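Side-chain contacts in major pepsin inhibitor 3 (Ascaris suum, PDB 1F32), which inhibits the aspartic protease pepsin: residues Ile35-Glu40 with Lys61-Cys66; Cys13-Asn18 with Thr28-Asp33; Val20-Leu25 with Gln69-Phe74; Gly83-Ile88 with Val93-Ala98; Phe74-Cys79 with Ala102-Phe107. All coordinates share one frame; numbering follows the deposited sequence.

Contact 1. Residues Ile35-Glu40 with Lys61-Cys66; sequences IQVGKE and KPPPFC
Val37 swings CG1 away from its own backbone N (chi1 176°), while Phe65 holds its ring tucked between its backbone N and carbonyl carbon (chi1 52°), and these two choices bring methyl and ring together. The methyl comes in at the edge of the ring, near its plane: Val37 CG1 lies 3.8 Å from Phe65 CE2, and the two side chains pass each other obliquely. One residue on, at Gly38, there is no side chain. Gly38 meets the ring with its backbone, CA standing 4.1 Å from Phe65 CZ, so the phenyl group reaches the helix surface itself. Pro63 packs on the ring from within its own segment, its CB 3.5 Å above one face and offset toward the rim, and it also brushes the helix, though loosely, with CG 4.5 Å from Val37 CG1. The turn that sets Pro63 and Phe65 on one side is closed by a backbone bond from Cys66 N to Pro63 O, 3.0 Å long. No hydrogen bond crosses between the segments; the contact is small and apolar. Phe41, farther along helix 35-52, also packs on Pro63 and Phe65, and Leu30 reaches the ring from the loop beyond strand 25-29. Segment 61-66 follows helix 57-60 and packs against the first turns of helix 35-52; the Cys66-Cys13 disulfide joins it to strand 13-16.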
# COMPACT_ATOMS: atom_id res chain seq x y z
N ILE A 35 5.42 -19.38 -5.55
CA ILE A 35 3.98 -19.55 -5.76
C ILE A 35 3.33 -20.39 -4.65
O ILE A 35 2.35 -19.96 -4.05
CB ILE A 35 3.69 -20.17 -7.17
CG1 ILE A 35 4.09 -19.17 -8.27
CG2 ILE A 35 2.20 -20.54 -7.33
CD1 ILE A 35 3.99 -19.73 -9.69
N GLN A 36 3.90 -21.56 -4.35
CA GLN A 36 3.31 -22.39 -3.30
C GLN A 36 3.37 -21.72 -1.92
O GLN A 36 2.50 -21.92 -1.07
CB GLN A 36 3.99 -23.76 -3.25
CG GLN A 36 3.21 -24.82 -2.42
CD GLN A 36 1.74 -24.97 -2.83
OE1 GLN A 36 1.39 -24.91 -4.01
NE2 GLN A 36 0.88 -25.19 -1.84
N VAL A 37 4.41 -20.93 -1.70
CA VAL A 37 4.54 -20.19 -0.45
C VAL A 37 3.37 -19.21 -0.38
O VAL A 37 2.77 -19.01 0.67
CB VAL A 37 5.88 -19.40 -0.40
CG1 VAL A 37 5.95 -18.56 0.86
CG2 VAL A 37 7.06 -20.38 -0.44
N GLY A 38 3.03 -18.61 -1.52
CA GLY A 38 1.93 -17.66 -1.54
C GLY A 38 0.62 -18.34 -1.18
O GLY A 38 -0.23 -17.78 -0.47
N LYS A 39 0.46 -19.56 -1.67
CA LYS A 39 -0.74 -20.32 -1.41
C LYS A 39 -0.87 -20.66 0.06
O LYS A 39 -1.95 -20.51 0.63
CB LYS A 39 -0.74 -21.60 -2.24
CG LYS A 39 -0.89 -21.35 -3.71
CD LYS A 39 -1.06 -22.65 -4.46
CE LYS A 39 -0.95 -22.41 -5.95
NZ LYS A 39 -1.88 -21.34 -6.40
N GLU A 40 0.23 -21.11 0.67
CA GLU A 40 0.23 -21.46 2.09
C GLU A 40 -0.05 -20.22 2.93
O GLU A 40 -0.82 -20.28 3.88
CB GLU A 40 1.59 -22.04 2.50
CG GLU A 40 2.04 -23.22 1.66
CD GLU A 40 3.32 -23.84 2.18
OE1 GLU A 40 4.31 -23.10 2.41
OE2 GLU A 40 3.34 -25.07 2.36
N LYS A 61 2.08 -14.53 10.02
CA LYS A 61 3.46 -14.76 9.58
C LYS A 61 3.71 -14.28 8.15
O LYS A 61 4.02 -15.08 7.26
CB LYS A 61 3.81 -16.25 9.70
CG LYS A 61 3.78 -16.76 11.14
CD LYS A 61 3.95 -18.25 11.19
CE LYS A 61 3.80 -18.77 12.62
NZ LYS A 61 3.77 -20.25 12.62
N PRO A 62 3.57 -12.97 7.90
CA PRO A 62 3.78 -12.40 6.57
C PRO A 62 5.18 -12.60 6.01
O PRO A 62 6.18 -12.25 6.65
CB PRO A 62 3.46 -10.91 6.76
CG PRO A 62 3.69 -10.69 8.25
CD PRO A 62 3.12 -11.94 8.85
N PRO A 63 5.27 -13.19 4.80
CA PRO A 63 6.57 -13.43 4.17
C PRO A 63 7.19 -12.11 3.72
O PRO A 63 6.52 -11.06 3.64
CB PRO A 63 6.23 -14.34 2.99
CG PRO A 63 4.93 -15.03 3.44
CD PRO A 63 4.20 -13.85 4.04
N PRO A 64 8.49 -12.13 3.39
CA PRO A 64 9.09 -10.86 2.97
C PRO A 64 8.47 -10.20 1.74
O PRO A 64 8.66 -9.00 1.53
CB PRO A 64 10.57 -11.21 2.78
CG PRO A 64 10.66 -12.70 2.91
CD PRO A 64 9.50 -13.15 3.71
N PHE A 65 7.72 -10.96 0.95
CA PHE A 65 7.13 -10.38 -0.24
C PHE A 65 5.94 -9.48 0.04
O PHE A 65 5.36 -8.90 -0.89
CB PHE A 65 6.77 -11.46 -1.29
CG PHE A 65 5.93 -12.60 -0.76
CD1 PHE A 65 4.63 -12.39 -0.30
CD2 PHE A 65 6.42 -13.91 -0.83
CE1 PHE A 65 3.82 -13.48 0.10
CE2 PHE A 65 5.62 -14.99 -0.44
CZ PHE A 65 4.32 -14.78 0.02
N CYS A 66 5.57 -9.38 1.31
CA CYS A 66 4.51 -8.46 1.71
C CYS A 66 5.12 -7.07 1.80
O CYS A 66 4.43 -6.08 2.08
CB CYS A 66 3.94 -8.85 3.06
SG CYS A 66 2.87 -10.30 2.93

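Contact 2. Residues Cys13-Asn18 with Thr28-Asp33; sequences CTVKDN and TMLEGD
Asn18 and Leu30 approach to 5.1 Å between their CA atoms, and a backbone bond ties them: Leu30 N gives its hydrogen to Asn18 O at 2.8 Å, nearly straight at 170°. That same oxygen is wrapped by carbon. Met29 CG stands 3.3 Å from Asn18 O, and Met29 CA adds a CA-H...O contact to it, while Leu30 CB and CG both lie 3.7 Å from Asn18 O. Met29 gets there because its CG is turned anti to the backbone N (chi1 -158°), beside the carbonyl carbon; beyond that the chain bends at chi3. The Asn18 side chain rests on the strand's exit, with CB 3.8 Å from Leu30 O. These segments flank strand 19-22 in a three-stranded antiparallel meander: 13-16 and 25-29 are its outer strands, and Asn18 sits in the tight connection between the first two. Both outer strands bond to the middle one, Thr14 with Phe21 and Thr28 with Val20. Across the sheet's helix-facing side, Val15 CG1 meets Leu30 CD1 at a looser 4.3 Å. Phe65 also packs on Val15, and Ile35 of helix 35-52 touches Asn18.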
# COMPACT_ATOMS: atom_id res chain seq x y z
N CYS A 13 -1.90 -8.09 4.40
CA CYS A 13 -1.25 -8.67 3.24
C CYS A 13 -1.85 -10.03 2.95
O CYS A 13 -2.10 -10.80 3.87
CB CYS A 13 0.25 -8.83 3.52
SG CYS A 13 1.19 -9.51 2.11
N THR A 14 -2.13 -10.32 1.68
CA THR A 14 -2.63 -11.64 1.30
C THR A 14 -2.27 -11.90 -0.15
O THR A 14 -1.64 -11.06 -0.81
CB THR A 14 -4.15 -11.77 1.49
OG1 THR A 14 -4.51 -13.16 1.36
CG2 THR A 14 -4.89 -10.92 0.47
N VAL A 15 -2.61 -13.08 -0.66
CA VAL A 15 -2.29 -13.43 -2.04
C VAL A 15 -3.49 -14.06 -2.75
O VAL A 15 -4.18 -14.89 -2.16
CB VAL A 15 -1.13 -14.45 -2.12
CG1 VAL A 15 -0.74 -14.71 -3.58
CG2 VAL A 15 0.08 -13.93 -1.32
N LYS A 16 -3.72 -13.67 -4.00
CA LYS A 16 -4.81 -14.24 -4.81
C LYS A 16 -4.28 -14.42 -6.23
O LYS A 16 -3.87 -13.44 -6.86
CB LYS A 16 -6.03 -13.33 -4.83
CG LYS A 16 -7.19 -13.93 -5.63
CD LYS A 16 -8.43 -13.04 -5.59
CE LYS A 16 -9.63 -13.72 -6.25
NZ LYS A 16 -10.84 -12.84 -6.25
N ASP A 17 -4.32 -15.65 -6.72
CA ASP A 17 -3.82 -15.95 -8.06
C ASP A 17 -2.40 -15.42 -8.26
O ASP A 17 -2.10 -14.78 -9.28
CB ASP A 17 -4.75 -15.37 -9.14
CG ASP A 17 -6.12 -16.03 -9.15
OD1 ASP A 17 -6.19 -17.26 -8.93
OD2 ASP A 17 -7.13 -15.32 -9.39
N ASN A 18 -1.54 -15.68 -7.28
CA ASN A 18 -0.13 -15.26 -7.32
C ASN A 18 0.08 -13.78 -7.05
O ASN A 18 1.22 -13.34 -6.91
CB ASN A 18 0.52 -15.57 -8.68
CG ASN A 18 0.67 -17.05 -8.94
OD1 ASN A 18 1.12 -17.46 -10.02
ND2 ASN A 18 0.28 -17.85 -7.98
N THR A 28 3.15 -6.99 -5.58
CA THR A 28 4.07 -7.75 -6.41
C THR A 28 3.41 -9.09 -6.74
O THR A 28 2.40 -9.47 -6.11
CB THR A 28 5.41 -7.99 -5.68
OG1 THR A 28 6.38 -8.47 -6.62
CG2 THR A 28 5.25 -9.05 -4.60
N MET A 29 3.95 -9.79 -7.72
CA MET A 29 3.38 -11.07 -8.10
C MET A 29 4.43 -12.16 -7.91
O MET A 29 5.60 -11.99 -8.26
CB MET A 29 2.89 -11.03 -9.55
CG MET A 29 1.85 -12.05 -9.88
SD MET A 29 1.30 -11.91 -11.60
CE MET A 29 1.83 -13.33 -12.18
N LEU A 30 4.00 -13.28 -7.35
CA LEU A 30 4.88 -14.41 -7.07
C LEU A 30 5.14 -15.30 -8.29
O LEU A 30 4.26 -15.50 -9.12
CB LEU A 30 4.27 -15.25 -5.95
CG LEU A 30 3.94 -14.46 -4.68
CD1 LEU A 30 3.46 -15.42 -3.62
CD2 LEU A 30 5.16 -13.68 -4.21
N GLU A 31 6.35 -15.84 -8.37
CA GLU A 31 6.72 -16.71 -9.48
C GLU A 31 7.55 -17.89 -8.98
O GLU A 31 8.08 -17.86 -7.87
CB GLU A 31 7.54 -15.93 -10.52
CG GLU A 31 6.97 -14.58 -10.89
CD GLU A 31 7.65 -14.00 -12.11
OE1 GLU A 31 7.55 -14.62 -13.19
OE2 GLU A 31 8.29 -12.93 -11.99
N GLY A 32 7.67 -18.92 -9.81
CA GLY A 32 8.48 -20.07 -9.45
C GLY A 32 8.20 -20.69 -8.10
O GLY A 32 7.05 -20.93 -7.75
N ASP A 33 9.28 -20.94 -7.35
CA ASP A 33 9.21 -21.57 -6.04
C ASP A 33 8.50 -20.79 -4.93
O ASP A 33 8.29 -21.32 -3.83
CB ASP A 33 10.63 -21.97 -5.59
CG ASP A 33 11.28 -22.93 -6.57
OD1 ASP A 33 10.54 -23.68 -7.26
OD2 ASP A 33 12.53 -22.95 -6.67

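Contact 3. Residues Val20-Leu25 with Gln69-Phe74; sequences VFVANL and QDMKMF
Methionine side chains make all of the direct contacts here, and each is apolar. Met71 and Val22 reach toward each other tip to tip, Met71 CE closing to 3.9 Å on Val22 CG1. The methionine starts from a tight place, with CG between its backbone N and carbonyl carbon (chi1 67°), but runs extended beyond that and so carries its methyl across. Met73 is extended throughout and works with its last two atoms. Its sulfur lies 3.7 Å from Ala23 CB; its methyl CE meets Leu25 CD1 end to end at 3.8 Å and remains 4.0 Å from Ala23 CB. Sulfur and methyl together therefore lie over one corner of the turn and its last residue, Leu25.

No backbone bond crosses between the segments; within the first, Val22 and Leu25 exchange a pair of hydrogen bonds, Leu25 N to Val22 O at 2.8 Å and Val22 N to Leu25 O at 2.9 Å, and between them Ala23 and Asn24 form the corners with positive phi.

Leu82 packs on Val22, Met71 and Met73, and Trp27 on Val22 and Met71, extending the apolar cluster near the centre of the chain. What is packed here is the type I' turn of a tight beta hairpin, strands 19-22 and 25-29, set against strand 72-76 of the five-stranded sheet.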
# COMPACT_ATOMS: atom_id res chain seq x y z
N VAL A 20 0.24 -10.63 -4.86
CA VAL A 20 0.34 -10.20 -3.49
C VAL A 20 -0.36 -8.85 -3.36
O VAL A 20 -0.11 -7.93 -4.14
CB VAL A 20 1.81 -10.01 -3.03
CG1 VAL A 20 1.84 -9.65 -1.54
CG2 VAL A 20 2.63 -11.29 -3.29
N PHE A 21 -1.27 -8.76 -2.40
CA PHE A 21 -1.99 -7.52 -2.15
C PHE A 21 -1.60 -6.98 -0.78
O PHE A 21 -1.59 -7.71 0.21
CB PHE A 21 -3.50 -7.77 -2.17
CG PHE A 21 -4.06 -7.92 -3.54
CD1 PHE A 21 -4.37 -6.80 -4.31
CD2 PHE A 21 -4.30 -9.19 -4.07
CE1 PHE A 21 -4.91 -6.94 -5.59
CE2 PHE A 21 -4.83 -9.34 -5.34
CZ PHE A 21 -5.14 -8.21 -6.10
N VAL A 22 -1.24 -5.71 -0.74
CA VAL A 22 -0.90 -5.04 0.51
C VAL A 22 -1.80 -3.79 0.55
O VAL A 22 -1.81 -3.00 -0.40
CB VAL A 22 0.57 -4.62 0.53
CG1 VAL A 22 0.91 -3.95 1.85
CG2 VAL A 22 1.44 -5.86 0.30
N ALA A 23 -2.55 -3.64 1.64
CA ALA A 23 -3.46 -2.51 1.77
C ALA A 23 -4.38 -2.49 0.55
O ALA A 23 -4.75 -1.43 0.06
CB ALA A 23 -2.67 -1.21 1.87
N ASN A 24 -4.72 -3.68 0.06
CA ASN A 24 -5.60 -3.84 -1.10
C ASN A 24 -4.99 -3.40 -2.42
O ASN A 24 -5.70 -3.30 -3.43
CB ASN A 24 -6.91 -3.08 -0.88
CG ASN A 24 -7.81 -3.74 0.14
OD1 ASN A 24 -8.49 -3.07 0.92
ND2 ASN A 24 -7.83 -5.07 0.13
N LEU A 25 -3.69 -3.13 -2.43
CA LEU A 25 -3.01 -2.72 -3.65
C LEU A 25 -2.13 -3.88 -4.17
O LEU A 25 -1.52 -4.60 -3.37
CB LEU A 25 -2.18 -1.46 -3.38
CG LEU A 25 -3.03 -0.26 -2.97
CD1 LEU A 25 -2.15 0.92 -2.64
CD2 LEU A 25 -3.99 0.10 -4.10
N GLN A 69 7.55 -4.00 6.51
CA GLN A 69 6.42 -3.90 7.43
C GLN A 69 6.18 -2.52 8.03
O GLN A 69 5.18 -2.29 8.69
CB GLN A 69 6.56 -4.96 8.54
CG GLN A 69 6.51 -6.39 8.00
CD GLN A 69 5.19 -6.71 7.29
OE1 GLN A 69 4.15 -6.86 7.91
NE2 GLN A 69 5.25 -6.81 5.96
N ASP A 70 7.09 -1.59 7.78
CA ASP A 70 6.93 -0.24 8.30
C ASP A 70 6.84 0.80 7.19
O ASP A 70 7.02 1.99 7.43
CB ASP A 70 8.09 0.10 9.22
CG ASP A 70 9.43 0.06 8.52
OD1 ASP A 70 9.50 -0.45 7.38
OD2 ASP A 70 10.42 0.53 9.11
N MET A 71 6.56 0.38 5.96
CA MET A 71 6.49 1.36 4.89
C MET A 71 5.30 2.29 5.10
O MET A 71 4.38 1.97 5.85
CB MET A 71 6.46 0.69 3.52
CG MET A 71 5.23 -0.11 3.20
SD MET A 71 5.43 -0.78 1.53
CE MET A 71 4.37 -2.18 1.65
N LYS A 72 5.35 3.45 4.45
CA LYS A 72 4.31 4.45 4.57
C LYS A 72 3.36 4.45 3.38
O LYS A 72 3.72 4.08 2.26
CB LYS A 72 4.92 5.84 4.72
CG LYS A 72 5.83 6.01 5.93
CD LYS A 72 6.19 7.48 6.13
CE LYS A 72 7.23 7.68 7.24
NZ LYS A 72 8.56 7.11 6.86
N MET A 73 2.13 4.87 3.63
CA MET A 73 1.14 4.95 2.58
C MET A 73 0.56 6.35 2.63
O MET A 73 0.36 6.91 3.71
CB MET A 73 0.04 3.91 2.81
CG MET A 73 -1.09 3.93 1.79
SD MET A 73 -2.11 2.48 2.06
CE MET A 73 -3.14 2.52 0.64
N PHE A 74 0.29 6.92 1.46
CA PHE A 74 -0.29 8.24 1.34
C PHE A 74 -1.44 8.10 0.34
O PHE A 74 -1.26 7.59 -0.77
CB PHE A 74 0.73 9.24 0.80
CG PHE A 74 1.92 9.47 1.71
CD1 PHE A 74 1.78 10.15 2.92
CD2 PHE A 74 3.18 9.02 1.34
CE1 PHE A 74 2.89 10.40 3.74
CE2 PHE A 74 4.30 9.26 2.15
CZ PHE A 74 4.15 9.95 3.36

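Contact 4. Residues Gly83-Ile88 with Val93-Ala98; sequences GNKLFI and VRDLTA
Asn84 and Leu96 begin the pairing: Leu96 N bonds to Asn84 O at 2.9 Å. Asp95 CA adds a CA-H...O contact to the same oxygen. At Lys85, the non-hydrogen-bonded partner is Asp95, and the two side chains run side by side in the same direction. They meet through carbon and oxygen, Lys85 CG to Asp95 OD1 at 3.7 Å, while the charges themselves stay apart, with Lys85 NZ 5.4 Å from Asp95 OD1; the lysine has a cation-pi partner in Trp27, and Asp95 OD1 a hydrogen bond with Tyr92. Leu96 CD1 presses on the backbone here, 3.4 Å from Lys85 C. Leu86 N then bonds to Arg94 O at 2.8 Å, and Leu86 O receives Val93 N. These bonds belong to the antiparallel hairpin of strands 85-88 and 91-95, which forms one margin of the five-stranded sheet. On the face opposite Lys85 and Asp95, Leu86 sends CG away from its backbone N (chi1 167°) and lies alongside Val93, with CD2 3.9 Å from Val93 CB. The same methyl approaches the guanidinium of Arg94 obliquely, 3.9 Å from NE; that group forms a salt bridge with Asp100 near the start of helix 98-116. Last, Ile88 crosses Val93 at a slant, CD1 3.8 Å from Val93 CG2.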
# COMPACT_ATOMS: atom_id res chain seq x y z
N GLY A 83 4.73 2.64 0.08
CA GLY A 83 6.16 2.41 0.02
C GLY A 83 6.64 3.44 -0.98
O GLY A 83 6.34 4.63 -0.87
N ASN A 84 7.39 3.01 -1.97
CA ASN A 84 7.82 3.98 -2.94
C ASN A 84 7.25 3.60 -4.29
O ASN A 84 7.92 3.67 -5.30
CB ASN A 84 9.35 4.06 -2.96
CG ASN A 84 9.92 4.52 -1.62
OD1 ASN A 84 9.46 5.51 -1.05
ND2 ASN A 84 10.93 3.81 -1.12
N LYS A 85 5.98 3.18 -4.27
CA LYS A 85 5.29 2.76 -5.49
C LYS A 85 3.98 3.53 -5.65
O LYS A 85 3.28 3.78 -4.68
CB LYS A 85 5.02 1.26 -5.47
CG LYS A 85 6.30 0.39 -5.42
CD LYS A 85 5.96 -1.11 -5.47
CE LYS A 85 7.18 -2.02 -5.27
NZ LYS A 85 6.83 -3.49 -5.48
N LEU A 86 3.67 3.90 -6.89
CA LEU A 86 2.46 4.67 -7.22
C LEU A 86 1.36 3.80 -7.81
O LEU A 86 1.63 2.95 -8.68
CB LEU A 86 2.81 5.78 -8.23
CG LEU A 86 1.64 6.48 -8.93
CD1 LEU A 86 0.84 7.25 -7.89
CD2 LEU A 86 2.15 7.43 -10.03
N PHE A 87 0.13 4.00 -7.34
CA PHE A 87 -1.03 3.26 -7.81
C PHE A 87 -2.18 4.20 -8.17
O PHE A 87 -2.53 5.09 -7.39
CB PHE A 87 -1.55 2.31 -6.72
CG PHE A 87 -0.53 1.31 -6.25
CD1 PHE A 87 0.46 1.67 -5.33
CD2 PHE A 87 -0.53 0.02 -6.77
CE1 PHE A 87 1.43 0.75 -4.93
CE2 PHE A 87 0.44 -0.92 -6.38
CZ PHE A 87 1.42 -0.55 -5.46
N ILE A 88 -2.77 3.98 -9.34
CA ILE A 88 -3.93 4.77 -9.78
C ILE A 88 -5.03 3.75 -10.11
O ILE A 88 -4.79 2.76 -10.82
CB ILE A 88 -3.57 5.63 -11.00
CG1 ILE A 88 -2.59 6.73 -10.56
CG2 ILE A 88 -4.84 6.22 -11.62
CD1 ILE A 88 -1.99 7.53 -11.71
N VAL A 93 1.58 1.87 -11.24
CA VAL A 93 1.96 2.75 -12.35
C VAL A 93 3.48 2.77 -12.47
O VAL A 93 4.02 2.47 -13.53
CB VAL A 93 1.48 4.21 -12.15
CG1 VAL A 93 1.95 5.08 -13.33
CG2 VAL A 93 -0.04 4.25 -12.03
N ARG A 94 4.17 3.10 -11.37
CA ARG A 94 5.64 3.14 -11.39
C ARG A 94 6.23 3.32 -10.01
O ARG A 94 5.50 3.48 -9.03
CB ARG A 94 6.11 4.32 -12.26
CG ARG A 94 5.63 5.69 -11.74
CD ARG A 94 5.95 6.80 -12.73
NE ARG A 94 5.12 7.98 -12.51
CZ ARG A 94 5.57 9.11 -11.99
NH1 ARG A 94 6.84 9.21 -11.63
NH2 ARG A 94 4.75 10.14 -11.81
N ASP A 95 7.56 3.27 -9.93
CA ASP A 95 8.26 3.50 -8.68
C ASP A 95 8.33 5.03 -8.60
O ASP A 95 8.48 5.69 -9.63
CB ASP A 95 9.68 2.92 -8.72
CG ASP A 95 9.70 1.40 -8.64
OD1 ASP A 95 8.68 0.78 -8.29
OD2 ASP A 95 10.77 0.81 -8.91
N LEU A 96 8.20 5.61 -7.41
CA LEU A 96 8.28 7.07 -7.33
C LEU A 96 9.69 7.56 -7.64
O LEU A 96 10.68 6.92 -7.28
CB LEU A 96 7.88 7.58 -5.94
CG LEU A 96 6.39 7.80 -5.66
CD1 LEU A 96 5.70 6.45 -5.45
CD2 LEU A 96 6.24 8.66 -4.42
N THR A 97 9.76 8.69 -8.33
CA THR A 97 11.02 9.32 -8.69
C THR A 97 11.23 10.43 -7.68
O THR A 97 10.34 10.72 -6.89
CB THR A 97 10.93 9.96 -10.08
OG1 THR A 97 9.84 10.89 -10.09
CG2 THR A 97 10.70 8.90 -11.14
N ALA A 98 12.41 11.05 -7.69
CA ALA A 98 12.68 12.14 -6.75
C ALA A 98 11.65 13.26 -6.92
O ALA A 98 11.21 13.86 -5.94
CB ALA A 98 14.09 12.69 -6.99

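Contact 5. Residues Phe74-Cys79 with Ala102-Phe107; sequences FNFVGC and AEVQTF
Phe76, followed outward from CB, leads straight to the helix. CB points toward segment 102-107, and CG lies anti to the carbonyl carbon, which turns one edge of the ring to Phe107. Next along that edge, CD1 sits 3.6 Å above the plane of the Phe107 ring, over its centre. CE1 follows, 3.5 Å from Phe107 CD1, and at the far end CZ comes within 4.3 Å of Val104 CG2. The two rings make a T-shaped (edge-to-face) stack, Phe76 giving the edge and Phe107 the face, with centroids 4.9 Å apart and planes at 83°. Phe107 has CG anti to its backbone N, which sends its ring toward the strand, and the two side chains slide past each other in opposite directions. This is helix-on-sheet packing: helix 98-116 lies against strand 72-76 of the antiparallel sheet, and the axes of the short segments 74-76 and 102-107 cross at 73°. Earlier on the strand, Phe74 offers a ring face instead of an edge. Val104 CG1 makes a CH-pi contact there, 4.2 Å from the Phe74 centroid and 15° off the normal, so the valine's two methyls serve two different rings. Pro143 and Cys146 of the C-terminal tail also pack on Phe76; Cys146 is held to Cys79 by a disulfide. Phe4 meets the ring of Phe107.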
# COMPACT_ATOMS: atom_id res chain seq x y z
N PHE A 74 0.29 6.92 1.46
CA PHE A 74 -0.29 8.24 1.34
C PHE A 74 -1.44 8.10 0.34
O PHE A 74 -1.26 7.59 -0.77
CB PHE A 74 0.73 9.24 0.80
CG PHE A 74 1.92 9.47 1.71
CD1 PHE A 74 1.78 10.15 2.92
CD2 PHE A 74 3.18 9.02 1.34
CE1 PHE A 74 2.89 10.40 3.74
CE2 PHE A 74 4.30 9.26 2.15
CZ PHE A 74 4.15 9.95 3.36
N ASN A 75 -2.62 8.55 0.74
CA ASN A 75 -3.79 8.46 -0.12
C ASN A 75 -4.30 9.84 -0.52
O ASN A 75 -4.66 10.64 0.33
CB ASN A 75 -4.87 7.68 0.62
CG ASN A 75 -4.37 6.33 1.07
OD1 ASN A 75 -4.02 5.49 0.25
ND2 ASN A 75 -4.32 6.13 2.39
N PHE A 76 -4.32 10.09 -1.83
CA PHE A 76 -4.76 11.37 -2.37
C PHE A 76 -6.03 11.15 -3.18
O PHE A 76 -6.46 10.02 -3.35
CB PHE A 76 -3.70 11.94 -3.32
CG PHE A 76 -2.32 12.01 -2.73
CD1 PHE A 76 -1.96 13.04 -1.87
CD2 PHE A 76 -1.40 11.01 -3.01
CE1 PHE A 76 -0.69 13.07 -1.30
CE2 PHE A 76 -0.13 11.03 -2.45
CZ PHE A 76 0.23 12.06 -1.59
N VAL A 77 -6.61 12.24 -3.67
CA VAL A 77 -7.80 12.15 -4.50
C VAL A 77 -7.31 11.71 -5.87
O VAL A 77 -6.61 12.47 -6.56
CB VAL A 77 -8.52 13.50 -4.64
CG1 VAL A 77 -9.63 13.40 -5.69
CG2 VAL A 77 -9.10 13.92 -3.30
N GLY A 78 -7.64 10.49 -6.25
CA GLY A 78 -7.22 10.01 -7.56
C GLY A 78 -6.13 8.97 -7.53
O GLY A 78 -5.97 8.21 -8.49
N CYS A 79 -5.35 8.92 -6.45
CA CYS A 79 -4.28 7.93 -6.39
C CYS A 79 -3.66 7.73 -5.01
O CYS A 79 -3.92 8.50 -4.08
CB CYS A 79 -3.20 8.30 -7.40
SG CYS A 79 -1.89 9.50 -6.95
N ALA A 102 8.99 14.87 -4.15
CA ALA A 102 8.92 16.31 -3.95
C ALA A 102 7.47 16.75 -3.98
O ALA A 102 7.06 17.60 -3.20
CB ALA A 102 9.72 17.03 -5.03
N GLU A 103 6.67 16.16 -4.87
CA GLU A 103 5.28 16.54 -4.94
C GLU A 103 4.52 16.10 -3.70
O GLU A 103 3.59 16.79 -3.27
CB GLU A 103 4.60 15.94 -6.17
CG GLU A 103 4.98 16.59 -7.47
CD GLU A 103 3.89 16.42 -8.49
OE1 GLU A 103 2.91 17.20 -8.46
OE2 GLU A 103 4.02 15.50 -9.32
N VAL A 104 4.92 14.95 -3.14
CA VAL A 104 4.27 14.45 -1.93
C VAL A 104 4.51 15.42 -0.79
O VAL A 104 3.58 15.77 -0.07
CB VAL A 104 4.83 13.06 -1.52
CG1 VAL A 104 4.29 12.67 -0.15
CG2 VAL A 104 4.43 12.01 -2.56
N GLN A 105 5.75 15.87 -0.61
CA GLN A 105 6.02 16.81 0.47
C GLN A 105 5.35 18.17 0.24
O GLN A 105 4.89 18.80 1.19
CB GLN A 105 7.54 16.96 0.65
CG GLN A 105 8.05 16.68 2.07
CD GLN A 105 7.17 15.72 2.88
OE1 GLN A 105 7.01 14.55 2.54
NE2 GLN A 105 6.61 16.23 3.97
N THR A 106 5.27 18.61 -1.01
CA THR A 106 4.62 19.88 -1.30
C THR A 106 3.15 19.74 -0.94
O THR A 106 2.56 20.63 -0.36
CB THR A 106 4.71 20.26 -2.80
OG1 THR A 106 6.06 20.59 -3.12
CG2 THR A 106 3.81 21.49 -3.11
N PHE A 107 2.56 18.59 -1.26
CA PHE A 107 1.16 18.39 -0.94
C PHE A 107 0.94 18.35 0.57
O PHE A 107 0.02 18.97 1.08
CB PHE A 107 0.62 17.10 -1.57
CG PHE A 107 -0.85 16.88 -1.32
CD1 PHE A 107 -1.29 16.28 -0.13
CD2 PHE A 107 -1.80 17.30 -2.25
CE1 PHE A 107 -2.64 16.10 0.13
CE2 PHE A 107 -3.17 17.12 -2.00
CZ PHE A 107 -3.59 16.53 -0.82

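Contacts 1 and 5 both set a helix against aromatic side chains, yet they lie on opposite sides of the chain's centre, their centres about 30 Å apart. Contact 5 is buried and rich in rings; contact 1 is smaller and partly buried. Contacts 2 and 4 are the ones with backbone hydrogen bonds across their segments, contact 2 at the surface, at one end of the three-stranded sheet, contact 4 in the outer hairpin of the five-stranded one. Contact 3, buried near the centre, brings those two sheets together through methionine packing, with no hydrogen bond between its segments. It shares Phe74 and strand 72-76 with contact 5, whereas contacts 1 and 2 are joined directly by the Cys13-Cys66 disulfide.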